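PDB 5YH1: member of s1p family of ribosomal proteins from Pyrococcus furiosus, which binds manganese through the DHH domain modelled here and probably acts as an exonuclease on nucleic acids. Local coordinates for residues H164-W169 and H184-H189; R192-L197 and S231-F236; Y107-V112 and Y148-A153; A20-V25 and K43-I48. One frame throughout, in Å; residues are numbered along the deposited sequence.

Interaction 1: residues H164-W169 and H184-H189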
loop_
_atom_site.group_PDB
_atom_site.type_symbol
_atom_site.label_atom_id
_atom_site.label_comp_id
_atom_site.label_asym_id
_atom_site.label_seq_id
_atom_site.Cartn_x
_atom_site.Cartn_y
_atom_site.Cartn_z
ATOM N N HIS A 164 14.841 -16.603 -18.780
ATOM C CA HIS A 164 15.954 -15.688 -18.556
ATOM C C HIS A 164 17.212 -16.487 -18.280
ATOM O O HIS A 164 17.145 -17.625 -17.798
ATOM C CB HIS A 164 15.644 -14.736 -17.397
ATOM C CG HIS A 164 14.452 -13.872 -17.656
ATOM N ND1 HIS A 164 13.160 -14.305 -17.438
ATOM C CD2 HIS A 164 14.352 -12.625 -18.173
ATOM C CE1 HIS A 164 12.316 -13.350 -17.792
ATOM N NE2 HIS A 164 13.014 -12.323 -18.242
ATOM N N ASP A 165 18.353 -15.880 -18.585
ATOM C CA ASP A 165 19.655 -16.526 -18.435
ATOM C C ASP A 165 20.015 -16.707 -16.953
ATOM O O ASP A 165 20.120 -15.728 -16.223
ATOM C CB ASP A 165 20.728 -15.685 -19.148
ATOM C CG ASP A 165 22.123 -16.317 -19.097
ATOM O OD1 ASP A 165 22.276 -17.505 -18.722
ATOM O OD2 ASP A 165 23.081 -15.602 -19.438
ATOM N N PRO A 166 20.207 -17.961 -16.505
ATOM C CA PRO A 166 20.661 -18.151 -15.121
ATOM C C PRO A 166 22.044 -17.558 -14.842
ATOM O O PRO A 166 22.369 -17.308 -13.689
ATOM C CB PRO A 166 20.673 -19.675 -14.954
ATOM C CG PRO A 166 19.733 -20.186 -16.001
ATOM C CD PRO A 166 19.870 -19.240 -17.153
ATOM N N ARG A 167 22.839 -17.352 -15.893
ATOM C CA ARG A 167 24.152 -16.692 -15.822
ATOM C C ARG A 167 25.257 -17.495 -15.127
ATOM O O ARG A 167 26.267 -17.794 -15.758
ATOM C CB ARG A 167 24.062 -15.293 -15.198
ATOM C CG ARG A 167 23.479 -14.233 -16.114
ATOM C CD ARG A 167 23.722 -12.845 -15.546
ATOM N NE ARG A 167 23.167 -11.811 -16.410
ATOM N N ASP A 168 25.082 -17.819 -13.844
ATOM C CA ASP A 168 26.142 -18.467 -13.056
ATOM C C ASP A 168 26.143 -19.976 -13.274
ATOM O O ASP A 168 25.541 -20.729 -12.510
ATOM C CB ASP A 168 25.972 -18.150 -11.563
ATOM C CG ASP A 168 26.197 -16.683 -11.246
ATOM O OD1 ASP A 168 27.170 -16.111 -11.770
ATOM O OD2 ASP A 168 25.417 -16.091 -10.466
ATOM N N TRP A 169 26.821 -20.420 -14.322
ATOM C CA TRP A 169 26.842 -21.841 -14.660
ATOM C C TRP A 169 27.893 -22.583 -13.841
ATOM O O TRP A 169 29.007 -22.103 -13.677
ATOM C CB TRP A 169 27.068 -22.028 -16.166
ATOM C CG TRP A 169 25.937 -21.448 -16.950
ATOM C CD1 TRP A 169 25.875 -20.203 -17.493
ATOM C CD2 TRP A 169 24.678 -22.067 -17.218
ATOM N NE1 TRP A 169 24.659 -20.011 -18.104
ATOM C CE2 TRP A 169 23.906 -21.145 -17.951
ATOM C CE3 TRP A 169 24.129 -23.313 -16.912
ATOM C CZ2 TRP A 169 22.612 -21.434 -18.394
ATOM C CZ3 TRP A 169 22.850 -23.603 -17.348
ATOM C CH2 TRP A 169 22.101 -22.661 -18.086
ATOM N N HIS A 184 13.809 -27.111 -12.940
ATOM C CA HIS A 184 13.954 -25.835 -13.607
ATOM C C HIS A 184 13.802 -26.053 -15.116
ATOM O O HIS A 184 14.660 -26.666 -15.749
ATOM C CB HIS A 184 15.306 -25.238 -13.237
ATOM C CG HIS A 184 15.509 -23.837 -13.717
ATOM N ND1 HIS A 184 16.686 -23.154 -13.515
ATOM C CD2 HIS A 184 14.708 -23.006 -14.421
ATOM C CE1 HIS A 184 16.594 -21.950 -14.052
ATOM N NE2 HIS A 184 15.406 -21.840 -14.617
ATOM N N VAL A 185 12.673 -25.596 -15.664
ATOM C CA VAL A 185 12.403 -25.647 -17.099
ATOM C C VAL A 185 12.832 -24.311 -17.691
ATOM O O VAL A 185 12.227 -23.267 -17.406
ATOM C CB VAL A 185 10.910 -25.887 -17.387
ATOM C CG1 VAL A 185 10.638 -25.868 -18.885
ATOM C CG2 VAL A 185 10.450 -27.210 -16.782
ATOM N N ASN A 186 13.889 -24.344 -18.494
ATOM C CA ASN A 186 14.480 -23.136 -19.062
ATOM C C ASN A 186 15.292 -23.490 -20.325
ATOM O O ASN A 186 16.202 -24.330 -20.264
ATOM C CB ASN A 186 15.353 -22.447 -18.011
ATOM C CG ASN A 186 15.852 -21.076 -18.444
ATOM O OD1 ASN A 186 16.119 -20.833 -19.618
ATOM N ND2 ASN A 186 15.997 -20.170 -17.478
ATOM N N PRO A 187 14.965 -22.860 -21.469
ATOM C CA PRO A 187 15.671 -23.149 -22.726
ATOM C C PRO A 187 17.190 -22.929 -22.675
ATOM O O PRO A 187 17.924 -23.566 -23.430
ATOM C CB PRO A 187 15.030 -22.172 -23.723
ATOM C CG PRO A 187 14.426 -21.092 -22.874
ATOM C CD PRO A 187 13.945 -21.812 -21.656
ATOM N N HIS A 188 17.649 -22.034 -21.802
ATOM C CA HIS A 188 19.076 -21.736 -21.676
ATOM C C HIS A 188 19.928 -22.947 -21.257
ATOM O O HIS A 188 21.120 -22.945 -21.476
ATOM C CB HIS A 188 19.301 -20.597 -20.674
ATOM C CG HIS A 188 18.866 -19.253 -21.171
ATOM N ND1 HIS A 188 19.733 -18.374 -21.784
ATOM C CD2 HIS A 188 17.667 -18.622 -21.122
ATOM C CE1 HIS A 188 19.088 -17.266 -22.103
ATOM N NE2 HIS A 188 17.832 -17.391 -21.714
ATOM N N HIS A 189 19.321 -23.950 -20.629
ATOM C CA HIS A 189 20.032 -25.162 -20.228
ATOM C C HIS A 189 20.439 -26.006 -21.431
ATOM O O HIS A 189 21.487 -26.636 -21.416
ATOM C CB HIS A 189 19.176 -26.039 -19.309
ATOM C CG HIS A 189 19.068 -25.525 -17.910
ATOM N ND1 HIS A 189 17.927 -24.927 -17.432
ATOM C CD2 HIS A 189 19.954 -25.521 -16.887
ATOM C CE1 HIS A 189 18.115 -24.572 -16.171
ATOM N NE2 HIS A 189 19.337 -24.922 -15.818
#
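Asn186 ND2 donates to His164 O at 2.8 Å, a nearly straight bond (N-H...O 169°) that lies in the plane of the amide. Next to it the His188 ring is laid against the opposing backbone: Asp165 CA stands 3.7 Å above the centre of that ring in a CH-pi contact, and His164 O comes to 3.5 Å from His188 CD2. Pro166 CD packs on His188 CB at 3.8 Å. Trp169 turns an edge of its six-membered ring to the face of His189, an offset edge-to-face pair with the planes at 87° and CZ3 3.5 Å from His189 CD2.

One shell out, Asn186 OD1 takes the backbone N of His188 at 2.9 Å, an Asx turn that fixes the rotation of the amide and so aims ND2 at His164 O. Asp178 ties two imidazoles together, bonding His184 ND1 and His189 NE2, while Arg192 makes a cation-pi contact with Trp169. His164 ND1 is bonded to Asp162. Asp162, His163 and His164 form the DHH signature of this family, just after strand 158-161: His163 ligates manganese, and the side chain of His164 comes within about 4 Å of the ion.

Interaction 2: residues R192-L197 and S231-F236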
loop_
_atom_site.group_PDB
_atom_site.type_symbol
_atom_site.label_atom_id
_atom_site.label_comp_id
_atom_site.label_asym_id
_atom_site.label_seq_id
_atom_site.Cartn_x
_atom_site.Cartn_y
_atom_site.Cartn_z
ATOM N N ARG A 192 22.118 -22.173 -24.903
ATOM C CA ARG A 192 22.433 -20.886 -24.291
ATOM C C ARG A 192 21.958 -19.742 -25.164
ATOM O O ARG A 192 22.120 -19.777 -26.372
ATOM C CB ARG A 192 23.939 -20.734 -24.083
ATOM C CG ARG A 192 24.553 -21.725 -23.113
ATOM C CD ARG A 192 24.484 -21.260 -21.665
ATOM N NE ARG A 192 25.448 -22.017 -20.869
ATOM C CZ ARG A 192 25.291 -23.284 -20.486
ATOM N NH1 ARG A 192 24.188 -23.972 -20.794
ATOM N NH2 ARG A 192 26.247 -23.873 -19.774
ATOM N N GLY A 193 21.397 -18.715 -24.537
ATOM C CA GLY A 193 20.963 -17.521 -25.244
ATOM C C GLY A 193 19.589 -17.597 -25.882
ATOM O O GLY A 193 19.118 -16.602 -26.412
ATOM N N TYR A 194 18.914 -18.743 -25.820
ATOM C CA TYR A 194 17.621 -18.895 -26.502
ATOM C C TYR A 194 16.432 -18.337 -25.693
ATOM O O TYR A 194 15.460 -19.044 -25.393
ATOM C CB TYR A 194 17.394 -20.357 -26.892
ATOM C CG TYR A 194 16.480 -20.552 -28.086
ATOM C CD1 TYR A 194 16.872 -20.144 -29.364
ATOM C CD2 TYR A 194 15.239 -21.160 -27.949
ATOM C CE1 TYR A 194 16.049 -20.336 -30.470
ATOM C CE2 TYR A 194 14.411 -21.359 -29.047
ATOM C CZ TYR A 194 14.825 -20.948 -30.310
ATOM O OH TYR A 194 14.004 -21.140 -31.400
ATOM N N TYR A 195 16.520 -17.046 -25.388
ATOM C CA TYR A 195 15.478 -16.288 -24.688
ATOM C C TYR A 195 14.143 -16.278 -25.423
ATOM O O TYR A 195 13.093 -16.101 -24.810
ATOM C CB TYR A 195 15.961 -14.838 -24.516
ATOM C CG TYR A 195 14.934 -13.867 -23.961
ATOM C CD1 TYR A 195 14.742 -13.734 -22.587
ATOM C CD2 TYR A 195 14.158 -13.070 -24.810
ATOM C CE1 TYR A 195 13.810 -12.841 -22.070
ATOM C CE2 TYR A 195 13.217 -12.180 -24.301
ATOM C CZ TYR A 195 13.055 -12.062 -22.928
ATOM O OH TYR A 195 12.134 -11.186 -22.400
ATOM N N GLU A 196 14.183 -16.457 -26.739
ATOM C CA GLU A 196 13.007 -16.258 -27.571
ATOM C C GLU A 196 11.950 -17.352 -27.429
ATOM O O GLU A 196 10.841 -17.196 -27.915
ATOM C CB GLU A 196 13.406 -16.076 -29.037
ATOM C CG GLU A 196 14.272 -17.191 -29.609
ATOM C CD GLU A 196 15.755 -16.831 -29.634
ATOM O OE1 GLU A 196 16.339 -16.870 -30.739
ATOM O OE2 GLU A 196 16.328 -16.503 -28.562
ATOM N N LEU A 197 12.283 -18.451 -26.765
ATOM C CA LEU A 197 11.257 -19.408 -26.331
ATOM C C LEU A 197 10.769 -18.958 -24.948
ATOM O O LEU A 197 11.427 -19.202 -23.924
ATOM C CB LEU A 197 11.817 -20.830 -26.292
ATOM C CG LEU A 197 10.823 -21.959 -26.037
ATOM C CD1 LEU A 197 9.788 -22.066 -27.144
ATOM C CD2 LEU A 197 11.580 -23.261 -25.877
ATOM N N SER A 231 9.065 -12.115 -29.369
ATOM C CA SER A 231 9.858 -13.254 -29.802
ATOM C C SER A 231 9.937 -13.304 -31.328
ATOM O O SER A 231 8.931 -13.089 -32.010
ATOM C CB SER A 231 9.227 -14.549 -29.284
ATOM O OG SER A 231 9.856 -15.692 -29.831
ATOM N N LYS A 232 11.132 -13.587 -31.840
ATOM C CA LYS A 232 11.337 -13.896 -33.260
ATOM C C LYS A 232 11.754 -15.364 -33.440
ATOM O O LYS A 232 12.490 -15.686 -34.373
ATOM C CB LYS A 232 12.429 -12.993 -33.862
ATOM C CG LYS A 232 12.328 -11.505 -33.555
ATOM C CD LYS A 232 11.030 -10.911 -34.067
ATOM C CE LYS A 232 10.969 -9.422 -33.754
ATOM N NZ LYS A 232 9.574 -8.979 -33.481
ATOM N N ALA A 233 11.302 -16.249 -32.552
ATOM C CA ALA A 233 11.679 -17.663 -32.614
ATOM C C ALA A 233 10.906 -18.398 -33.709
ATOM O O ALA A 233 9.730 -18.134 -33.909
ATOM C CB ALA A 233 11.417 -18.344 -31.279
ATOM N N PRO A 234 11.549 -19.361 -34.386
ATOM C CA PRO A 234 10.825 -20.244 -35.304
ATOM C C PRO A 234 9.607 -20.911 -34.664
ATOM O O PRO A 234 8.598 -21.111 -35.330
ATOM C CB PRO A 234 11.877 -21.287 -35.677
ATOM C CG PRO A 234 13.154 -20.540 -35.608
ATOM C CD PRO A 234 13.000 -19.590 -34.444
ATOM N N GLU A 235 9.702 -21.240 -33.375
ATOM C CA GLU A 235 8.555 -21.765 -32.633
ATOM C C GLU A 235 7.389 -20.779 -32.624
ATOM O O GLU A 235 6.235 -21.192 -32.702
ATOM C CB GLU A 235 8.937 -22.099 -31.180
ATOM C CG GLU A 235 9.889 -23.281 -31.023
ATOM C CD GLU A 235 11.354 -22.909 -31.019
ATOM O OE1 GLU A 235 12.155 -23.758 -30.596
ATOM O OE2 GLU A 235 11.728 -21.797 -31.423
ATOM N N PHE A 236 7.695 -19.486 -32.525
ATOM C CA PHE A 236 6.665 -18.447 -32.402
ATOM C C PHE A 236 5.830 -18.407 -33.682
ATOM O O PHE A 236 4.597 -18.365 -33.641
ATOM C CB PHE A 236 7.309 -17.081 -32.099
ATOM C CG PHE A 236 6.370 -15.902 -32.198
ATOM C CD1 PHE A 236 5.263 -15.795 -31.366
ATOM C CD2 PHE A 236 6.627 -14.869 -33.097
ATOM C CE1 PHE A 236 4.415 -14.701 -31.441
ATOM C CE2 PHE A 236 5.779 -13.762 -33.178
ATOM C CZ PHE A 236 4.667 -13.683 -32.349
#
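Glu235 and Tyr194 meet tip to tip, and the glutamate is the side chain to follow. Its CB and CG both touch Leu197, CG lying 4.1 Å from Leu197 CD1, the two side chains crossing at about a right angle. A bend at chi2 (91°) then carries CD toward the phenol, where it sits at the edge of the Tyr194 ring, in its plane. OE2 accepts the Tyr194 hydroxyl; the modelled OH to OE2 separation of 2.4 Å is too short to be trusted in detail. The carboxylate is turned 59° from the ring, and its other oxygen, OE1, bonds Ser31 OG instead.

At the same tip Tyr194 OH rests 3.6 Å from Pro234 CD; back along the ring, Glu196 CG lies 3.7 Å above one face, toward the rim. The same Glu196 CG meets Ala233 CB at 3.5 Å. Beside this apolar patch Ser231 OG donates to Glu196 O at 2.6 Å and receives the backbone N of Ala233 at 3.1 Å, so two bonds grip the hydroxyl; the second closes an ST turn leading into Ala233, the N-cap of helix 234-245.

The loop 192-197, between strand 183-185 and helix 199-210, is thus clasped to the start of helix 234-245. Val33 of helix 32-53 touches Tyr194, Leu197 and Glu235, Met201 of helix 199-210 backs Ser231, and Tyr195 O bonds the manganese ligand His163.

Interaction 3: residues Y107-V112 and Y148-A153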
loop_
_atom_site.group_PDB
_atom_site.type_symbol
_atom_site.label_atom_id
_atom_site.label_comp_id
_atom_site.label_asym_id
_atom_site.label_seq_id
_atom_site.Cartn_x
_atom_site.Cartn_y
_atom_site.Cartn_z
ATOM N N TYR A 107 12.020 -13.070 -7.607
ATOM C CA TYR A 107 11.192 -13.436 -6.470
ATOM C C TYR A 107 11.640 -12.597 -5.260
ATOM O O TYR A 107 12.530 -12.984 -4.512
ATOM C CB TYR A 107 11.315 -14.945 -6.229
ATOM C CG TYR A 107 10.240 -15.614 -5.389
ATOM C CD1 TYR A 107 9.146 -14.914 -4.879
ATOM C CD2 TYR A 107 10.314 -16.976 -5.130
ATOM C CE1 TYR A 107 8.178 -15.557 -4.117
ATOM C CE2 TYR A 107 9.347 -17.623 -4.381
ATOM C CZ TYR A 107 8.280 -16.911 -3.879
ATOM O OH TYR A 107 7.322 -17.573 -3.135
ATOM N N GLU A 108 11.036 -11.421 -5.124
ATOM C CA GLU A 108 11.350 -10.450 -4.067
ATOM C C GLU A 108 11.104 -10.994 -2.686
ATOM O O GLU A 108 10.178 -11.776 -2.500
ATOM C CB GLU A 108 10.422 -9.248 -4.175
ATOM C CG GLU A 108 10.894 -8.145 -5.061
ATOM C CD GLU A 108 9.946 -6.971 -4.992
ATOM O OE1 GLU A 108 10.392 -5.882 -4.598
ATOM O OE2 GLU A 108 8.757 -7.148 -5.301
ATOM N N LEU A 109 11.854 -10.504 -1.702
ATOM C CA LEU A 109 11.665 -10.961 -0.317
ATOM C C LEU A 109 10.278 -10.623 0.210
ATOM O O LEU A 109 9.686 -11.419 0.935
ATOM C CB LEU A 109 12.744 -10.415 0.623
ATOM C CG LEU A 109 14.155 -10.976 0.415
ATOM C CD1 LEU A 109 15.086 -10.516 1.523
ATOM C CD2 LEU A 109 14.145 -12.493 0.339
ATOM N N GLU A 110 9.741 -9.468 -0.177
ATOM C CA GLU A 110 8.395 -9.105 0.248
ATOM C C GLU A 110 7.372 -10.133 -0.245
ATOM O O GLU A 110 6.439 -10.471 0.482
ATOM C CB GLU A 110 8.024 -7.692 -0.222
ATOM C CG GLU A 110 6.645 -7.252 0.255
ATOM C CD GLU A 110 6.370 -5.759 0.082
ATOM O OE1 GLU A 110 7.257 -5.016 -0.391
ATOM O OE2 GLU A 110 5.252 -5.323 0.432
ATOM N N ASP A 111 7.555 -10.637 -1.468
ATOM C CA ASP A 111 6.674 -11.671 -2.012
ATOM C C ASP A 111 6.825 -13.006 -1.293
ATOM O O ASP A 111 5.835 -13.596 -0.881
ATOM C CB ASP A 111 6.920 -11.885 -3.514
ATOM C CG ASP A 111 6.497 -10.686 -4.356
ATOM O OD1 ASP A 111 5.866 -9.760 -3.819
ATOM O OD2 ASP A 111 6.811 -10.662 -5.562
ATOM N N VAL A 112 8.054 -13.500 -1.163
ATOM C CA VAL A 112 8.243 -14.818 -0.562
ATOM C C VAL A 112 7.869 -14.814 0.928
ATOM O O VAL A 112 7.305 -15.788 1.444
ATOM C CB VAL A 112 9.667 -15.360 -0.785
ATOM C CG1 VAL A 112 10.691 -14.622 0.069
ATOM C CG2 VAL A 112 9.695 -16.850 -0.507
ATOM N N TYR A 148 14.608 -18.689 -2.185
ATOM C CA TYR A 148 14.624 -20.148 -2.125
ATOM C C TYR A 148 15.280 -20.657 -0.835
ATOM O O TYR A 148 14.845 -21.655 -0.280
ATOM C CB TYR A 148 15.305 -20.750 -3.361
ATOM C CG TYR A 148 14.661 -20.391 -4.695
ATOM C CD1 TYR A 148 13.289 -20.171 -4.810
ATOM C CD2 TYR A 148 15.431 -20.291 -5.843
ATOM C CE1 TYR A 148 12.717 -19.857 -6.026
ATOM C CE2 TYR A 148 14.867 -19.972 -7.065
ATOM C CZ TYR A 148 13.512 -19.759 -7.152
ATOM O OH TYR A 148 12.961 -19.447 -8.367
ATOM N N LYS A 149 16.305 -19.968 -0.349
ATOM C CA LYS A 149 16.890 -20.316 0.956
ATOM C C LYS A 149 15.839 -20.268 2.060
ATOM O O LYS A 149 15.808 -21.137 2.924
ATOM C CB LYS A 149 18.047 -19.391 1.298
ATOM C CG LYS A 149 19.278 -19.693 0.470
ATOM C CD LYS A 149 20.399 -18.730 0.782
ATOM C CE LYS A 149 21.676 -19.187 0.110
ATOM N NZ LYS A 149 22.837 -18.391 0.585
ATOM N N ARG A 150 14.949 -19.278 1.996
ATOM C CA ARG A 150 13.880 -19.163 2.968
ATOM C C ARG A 150 12.835 -20.253 2.806
ATOM O O ARG A 150 12.429 -20.866 3.800
ATOM C CB ARG A 150 13.256 -17.773 2.914
ATOM C CG ARG A 150 14.179 -16.717 3.498
ATOM C CD ARG A 150 13.788 -15.341 3.022
ATOM N NE ARG A 150 14.620 -14.281 3.581
ATOM C CZ ARG A 150 15.845 -13.977 3.169
ATOM N NH1 ARG A 150 16.439 -14.672 2.196
ATOM N NH2 ARG A 150 16.490 -12.968 3.746
ATOM N N LEU A 151 12.418 -20.529 1.569
ATOM C CA LEU A 151 11.466 -21.624 1.337
ATOM C C LEU A 151 12.019 -22.995 1.768
ATOM O O LEU A 151 11.276 -23.845 2.269
ATOM C CB LEU A 151 11.012 -21.666 -0.129
ATOM C CG LEU A 151 10.107 -20.509 -0.560
ATOM C CD1 LEU A 151 9.949 -20.486 -2.069
ATOM C CD2 LEU A 151 8.745 -20.591 0.107
ATOM N N LYS A 152 13.311 -23.214 1.578
ATOM C CA LYS A 152 13.907 -24.502 1.932
ATOM C C LYS A 152 13.994 -24.719 3.453
ATOM O O LYS A 152 13.974 -25.852 3.915
ATOM C CB LYS A 152 15.263 -24.687 1.247
ATOM C CG LYS A 152 15.141 -24.967 -0.259
ATOM C CD LYS A 152 14.156 -26.095 -0.580
ATOM C CE LYS A 152 14.299 -26.573 -2.019
ATOM N NZ LYS A 152 13.294 -27.612 -2.375
ATOM N N ALA A 153 14.026 -23.643 4.229
ATOM C CA ALA A 153 13.899 -23.771 5.679
ATOM C C ALA A 153 12.554 -24.395 6.072
ATOM O O ALA A 153 12.408 -24.911 7.181
ATOM C CB ALA A 153 14.074 -22.423 6.351
#
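Arg150 reaches Leu109 with a chain extended from CG to NE (chi3 178°) that turns at chi4 (78°) to set CZ beside the leucine. Leu109 CD2 lies 3.5 Å above one face of the guanidinium, toward its rim, and CD1 is 3.6 Å from Arg150 NH2. Val112 holds CG2 anti to its backbone N, which places it 3.7 Å from Leu151 CG. Leu151 CD1 in turn comes to 3.7 Å from Tyr107 CE2, the two side chains crossing at about a right angle. Tyr148 CE1 approaches the Tyr107 ring at its edge, in plane, 3.9 Å from CD2. No hydrogen bond joins the two segments: both phenols bond elsewhere, Tyr107 OH to Asp115 and Tyr148 OH to Gly139 O.

The charge of Arg150 serves the subunit interface, with salt bridges from NE to Glu263 and from NH2 to Glu299, both of the second subunit. An alanine here would probably leave those two carboxylates without their mate and open a gap over Leu109. Helices 109-126 and 145-152 lie side by side on one face of the parallel sheet, Tyr107 and Tyr148 both resting on Ile135 of strand 132-136, with Tyr148 and Leu151 on Ile158 of strand 158-161.

Interaction 4: residues A20-V25 and K43-I48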
loop_
_atom_site.group_PDB
_atom_site.type_symbol
_atom_site.label_atom_id
_atom_site.label_comp_id
_atom_site.label_asym_id
_atom_site.label_seq_id
_atom_site.Cartn_x
_atom_site.Cartn_y
_atom_site.Cartn_z
ATOM N N ALA A 20 0.075 -39.579 -11.117
ATOM C CA ALA A 20 0.651 -38.271 -11.427
ATOM C C ALA A 20 1.463 -38.268 -12.716
ATOM O O ALA A 20 1.634 -37.216 -13.322
ATOM C CB ALA A 20 1.517 -37.786 -10.274
ATOM N N GLN A 21 1.983 -39.428 -13.118
ATOM C CA GLN A 21 2.762 -39.537 -14.353
ATOM C C GLN A 21 1.972 -38.923 -15.487
ATOM O O GLN A 21 0.844 -39.323 -15.722
ATOM C CB GLN A 21 3.043 -41.000 -14.713
ATOM C CG GLN A 21 4.081 -41.678 -13.844
ATOM C CD GLN A 21 5.454 -41.055 -13.973
ATOM O OE1 GLN A 21 5.807 -40.504 -15.016
ATOM N NE2 GLN A 21 6.236 -41.136 -12.908
ATOM N N PRO A 22 2.550 -37.938 -16.180
ATOM C CA PRO A 22 1.853 -37.385 -17.342
ATOM C C PRO A 22 2.021 -38.262 -18.591
ATOM O O PRO A 22 3.024 -38.963 -18.719
ATOM C CB PRO A 22 2.550 -36.043 -17.548
ATOM C CG PRO A 22 3.945 -36.294 -17.085
ATOM C CD PRO A 22 3.852 -37.286 -15.954
ATOM N N SER A 23 1.044 -38.206 -19.492
ATOM C CA SER A 23 1.176 -38.808 -20.813
ATOM C C SER A 23 2.158 -38.005 -21.647
ATOM O O SER A 23 2.317 -36.798 -21.455
ATOM C CB SER A 23 -0.162 -38.803 -21.543
ATOM O OG SER A 23 -1.163 -39.386 -20.749
ATOM N N ASP A 24 2.803 -38.675 -22.592
ATOM C CA ASP A 24 3.642 -37.987 -23.553
ATOM C C ASP A 24 2.747 -37.449 -24.662
ATOM O O ASP A 24 2.465 -38.151 -25.623
ATOM C CB ASP A 24 4.707 -38.927 -24.114
ATOM C CG ASP A 24 5.663 -38.224 -25.043
ATOM O OD1 ASP A 24 5.368 -37.077 -25.463
ATOM O OD2 ASP A 24 6.713 -38.814 -25.356
ATOM N N VAL A 25 2.298 -36.202 -24.512
ATOM C CA VAL A 25 1.409 -35.561 -25.490
ATOM C C VAL A 25 2.156 -34.748 -26.552
ATOM O O VAL A 25 1.542 -34.016 -27.320
ATOM C CB VAL A 25 0.376 -34.644 -24.794
ATOM C CG1 VAL A 25 -0.548 -35.472 -23.922
ATOM C CG2 VAL A 25 1.060 -33.558 -23.970
ATOM N N LYS A 43 8.679 -33.779 -15.787
ATOM C CA LYS A 43 8.886 -33.735 -14.339
ATOM C C LYS A 43 8.078 -32.604 -13.683
ATOM O O LYS A 43 7.440 -32.816 -12.654
ATOM C CB LYS A 43 10.366 -33.561 -14.020
ATOM C CG LYS A 43 10.688 -33.626 -12.529
ATOM C CD LYS A 43 12.190 -33.574 -12.316
ATOM C CE LYS A 43 12.572 -33.617 -10.845
ATOM N NZ LYS A 43 14.028 -33.344 -10.716
ATOM N N ALA A 44 8.098 -31.416 -14.286
ATOM C CA ALA A 44 7.309 -30.286 -13.780
ATOM C C ALA A 44 5.835 -30.654 -13.695
ATOM O O ALA A 44 5.177 -30.412 -12.679
ATOM C CB ALA A 44 7.499 -29.057 -14.666
ATOM N N ALA A 45 5.326 -31.257 -14.761
ATOM C CA ALA A 45 3.923 -31.649 -14.821
ATOM C C ALA A 45 3.611 -32.754 -13.818
ATOM O O ALA A 45 2.548 -32.757 -13.212
ATOM C CB ALA A 45 3.546 -32.082 -16.230
ATOM N N PHE A 46 4.540 -33.689 -13.650
ATOM C CA PHE A 46 4.411 -34.726 -12.630
ATOM C C PHE A 46 4.260 -34.111 -11.231
ATOM O O PHE A 46 3.349 -34.469 -10.485
ATOM C CB PHE A 46 5.620 -35.680 -12.656
ATOM C CG PHE A 46 5.694 -36.596 -11.462
ATOM C CD1 PHE A 46 4.967 -37.778 -11.429
ATOM C CD2 PHE A 46 6.471 -36.267 -10.358
ATOM C CE1 PHE A 46 5.024 -38.615 -10.318
ATOM C CE2 PHE A 46 6.527 -37.099 -9.249
ATOM C CZ PHE A 46 5.800 -38.274 -9.229
HETATM N N MSE A 47 5.151 -33.187 -10.884
HETATM C CA MSE A 47 5.116 -32.567 -9.552
HETATM C C MSE A 47 3.841 -31.798 -9.326
HETATM O O MSE A 47 3.250 -31.868 -8.251
HETATM C CB MSE A 47 6.336 -31.678 -9.358
HETATM C CG MSE A 47 7.550 -32.548 -9.056
HETATM SE SE MSE A 47 9.169 -31.442 -8.964
HETATM C CE MSE A 47 8.795 -30.682 -7.177
ATOM N N ILE A 48 3.380 -31.075 -10.340
ATOM C CA ILE A 48 2.164 -30.281 -10.202
ATOM C C ILE A 48 0.950 -31.198 -10.046
ATOM O O ILE A 48 0.140 -31.011 -9.126
ATOM C CB ILE A 48 2.023 -29.259 -11.354
ATOM C CG1 ILE A 48 3.072 -28.157 -11.175
ATOM C CG2 ILE A 48 0.636 -28.640 -11.391
ATOM C CD1 ILE A 48 3.313 -27.302 -12.397
#
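Ala20 and Phe46 bring the two backbones together, their CA atoms 5.3 Å apart. Segment 43-48 is regular helix throughout, whereas Gln21 to Ser23 run extended, so the connection between helices 2-20 and 32-53 passes the second helix as a nearly straight strip. Phe46 does most of the touching. CG is anti to the backbone N (chi1 168°), and the ring, as turned about chi2, meets Ala20 with CD1 and CE1, CE1 lying 3.6 Å from Ala20 CB. The backbone N of Gln21 meets the ring edge, near its plane, 3.8 Å from CD1. The Gln21 side chain bends at chi2 (-64°), and its NE2 comes to 3.8 Å from Phe46 CE1, the amide tilted 33° from the ring. Pro22 finishes the strip, CD 4.1 Å from Phe46 CB and CB 4.3 Å from Ala45 CB.

An alanine in place of Phe46 would probably open a gap beside Ala20 and let the Gln21 amide turn more freely, with the Pro22 contact at CB kept.

No hydrogen bond crosses the pair; nearby, Arg49 NE bonds Ala20 O. This is plain packing of an interhelical connection on the helix that follows it, away from the metal site: helix 32-53 rests in turn through Ala44 on strand 183-185 of the parallel sheet.

In the fold
Interactions 1 and 3 are buried, whereas 2 and 4 are only partly so. Interactions 1 and 2 touch each other, with Pro187 and His188 of the first against Gly193 and Tyr194 of the second, and both lie by the manganese site; both use hydrogen bonds across the gap, and interaction 1 adds packed aromatic rings. Interactions 3 and 4 are mainly apolar, with no hydrogen bond across either. Their centres are about 25 Å apart, and both involve helices that pack on the parallel sheet. Helix 32-53 of interaction 4 packs on strand 183-185 of interaction 1, where Ala44 meets Val185. Of the four, 3 alone touches another subunit, and it lies across the chain's centre from 2.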